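Local coordinates for protein diguanylate cyclase TpbB (Pseudomonas aeruginosa, PDB 4IOB) that catalyses the condensation of two GTP molecules into the second messenger cyclic-di-GMP through its cytoplasmic GGDEF domain, using magnesium, at residues A[28-32]-A[136-141]. Sequence-based numbering, arbitrary orientation.
Sequences LAVLF and LLHDAD
Phe32, Val30 and Leu28 on the central strand of the GGDEF domain's mixed β-sheet pack against Leu136, Leu137 and Ala140 of helix 133-150, which lies across one face of that sheet. The axes of the two segments come within 7.7 Å and are inclined by 41°, the strand and the helix running in broadly the same N-to-C direction. No hydrogen bond links them; each is held by its own backbone bonding, the strand to Tyr126, Ala124 and Gly122 on one flank and to Leu83 and Val81 on the other.

The aliphatic part centres on Leu136, whose CD2 touches both Leu28 CD1 and Val30 CG2, lying 3.7 Å from the latter. Val30 divides its two methyls: CG2 goes to Leu136, while CG1, anti to the backbone N (chi1 169°), meets Ala140 CB at 3.9 Å and also Leu137 CD2. Leu14 of helix 7-23 touches both Val30 and Leu137, so helix 7-23 packs beside this layer as well.

The aromatic part belongs to Phe32, whose side chain is about 11 Å from those of Ser35 and Asp77, residues of the magnesium site. Ala140 CB approaches its ring obliquely near CD2, and Leu137 O lies 3.6 Å from CE2. That carbonyl also accepts the helical bond from Asp141 N, which sits over the centre of one ring face, 4.1 Å above the plane.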
loop_
_atom_site.group_PDB
_atom_site.type_symbol
_atom_site.label_atom_id
_atom_site.label_comp_id
_atom_site.label_asym_id
_atom_site.label_seq_id
_atom_site.Cartn_x
_atom_site.Cartn_y
_atom_site.Cartn_z
ATOM N N LEU A 28 9.726 2.642 -11.547
ATOM C CA LEU A 28 8.712 1.873 -10.840
ATOM C C LEU A 28 8.705 2.256 -9.368
ATOM O O LEU A 28 9.718 2.701 -8.828
ATOM C CB LEU A 28 8.955 0.370 -11.001
ATOM C CG LEU A 28 10.089 -0.256 -10.188
ATOM C CD1 LEU A 28 9.764 -0.216 -8.702
ATOM C CD2 LEU A 28 10.332 -1.688 -10.641
ATOM N N ALA A 29 7.557 2.089 -8.721
ATOM C CA ALA A 29 7.420 2.452 -7.320
ATOM C C ALA A 29 6.794 1.329 -6.504
ATOM O O ALA A 29 5.986 0.549 -7.010
ATOM C CB ALA A 29 6.604 3.729 -7.181
ATOM N N VAL A 30 7.183 1.252 -5.237
ATOM C CA VAL A 30 6.577 0.322 -4.301
ATOM C C VAL A 30 5.922 1.111 -3.178
ATOM O O VAL A 30 6.584 1.883 -2.479
ATOM C CB VAL A 30 7.616 -0.641 -3.700
ATOM C CG1 VAL A 30 7.010 -1.419 -2.542
ATOM C CG2 VAL A 30 8.146 -1.584 -4.769
ATOM N N LEU A 31 4.617 0.926 -3.018
ATOM C CA LEU A 31 3.871 1.594 -1.963
ATOM C C LEU A 31 3.483 0.602 -0.877
ATOM O O LEU A 31 3.025 -0.503 -1.165
ATOM C CB LEU A 31 2.605 2.241 -2.525
ATOM C CG LEU A 31 2.713 3.588 -3.236
ATOM C CD1 LEU A 31 3.734 3.540 -4.360
ATOM C CD2 LEU A 31 1.342 4.001 -3.754
ATOM N N PHE A 32 3.670 1.009 0.372
ATOM C CA PHE A 32 3.248 0.224 1.522
ATOM C C PHE A 32 2.065 0.898 2.191
ATOM O O PHE A 32 2.128 2.082 2.521
ATOM C CB PHE A 32 4.381 0.135 2.535
ATOM C CG PHE A 32 5.152 -1.145 2.476
ATOM C CD1 PHE A 32 5.103 -2.038 3.531
ATOM C CD2 PHE A 32 5.927 -1.454 1.373
ATOM C CE1 PHE A 32 5.815 -3.220 3.489
ATOM C CE2 PHE A 32 6.642 -2.635 1.322
ATOM C CZ PHE A 32 6.585 -3.521 2.384
ATOM N N LEU A 136 14.229 -1.781 -1.868
ATOM C CA LEU A 136 13.060 -1.007 -2.268
ATOM C C LEU A 136 11.872 -1.316 -1.361
ATOM O O LEU A 136 11.056 -0.442 -1.071
ATOM C CB LEU A 136 12.704 -1.290 -3.728
ATOM C CG LEU A 136 11.826 -0.250 -4.426
ATOM C CD1 LEU A 136 12.478 1.123 -4.370
ATOM C CD2 LEU A 136 11.556 -0.662 -5.864
ATOM N N LEU A 137 11.784 -2.565 -0.916
ATOM C CA LEU A 137 10.739 -2.975 0.011
ATOM C C LEU A 137 11.027 -2.425 1.403
ATOM O O LEU A 137 10.137 -1.898 2.072
ATOM C CB LEU A 137 10.636 -4.500 0.061
ATOM C CG LEU A 137 10.305 -5.206 -1.257
ATOM C CD1 LEU A 137 10.439 -6.714 -1.110
ATOM C CD2 LEU A 137 8.912 -4.830 -1.736
ATOM N N HIS A 138 12.279 -2.550 1.830
ATOM C CA HIS A 138 12.705 -2.057 3.135
ATOM C C HIS A 138 12.516 -0.573 3.244
ATOM O O HIS A 138 12.143 -0.062 4.300
ATOM C CB HIS A 138 14.162 -2.424 3.390
ATOM C CG HIS A 138 14.733 -1.814 4.647
ATOM N ND1 HIS A 138 14.445 -2.283 5.876
ATOM C CD2 HIS A 138 15.607 -0.743 4.831
ATOM C CE1 HIS A 138 15.094 -1.550 6.799
ATOM N NE2 HIS A 138 15.806 -0.608 6.158
ATOM N N ASP A 139 12.772 0.135 2.148
ATOM C CA ASP A 139 12.607 1.583 2.118
ATOM C C ASP A 139 11.139 1.975 2.248
ATOM O O ASP A 139 10.796 2.886 3.000
ATOM C CB ASP A 139 13.198 2.166 0.833
ATOM C CG ASP A 139 14.707 2.026 0.771
ATOM O OD1 ASP A 139 15.295 1.490 1.734
ATOM O OD2 ASP A 139 15.305 2.454 -0.239
ATOM N N ALA A 140 10.276 1.283 1.512
ATOM C CA ALA A 140 8.843 1.533 1.582
ATOM C C ALA A 140 8.316 1.180 2.967
ATOM O O ALA A 140 7.340 1.761 3.442
ATOM C CB ALA A 140 8.111 0.736 0.515
ATOM N N ASP A 141 8.976 0.223 3.609
ATOM C CA ASP A 141 8.595 -0.221 4.943
ATOM C C ASP A 141 8.932 0.844 5.982
ATOM O O ASP A 141 8.097 1.203 6.812
ATOM C CB ASP A 141 9.304 -1.534 5.284
ATOM C CG ASP A 141 8.731 -2.206 6.516
ATOM O OD1 ASP A 141 7.680 -1.748 7.013
ATOM O OD2 ASP A 141 9.328 -3.196 6.986
#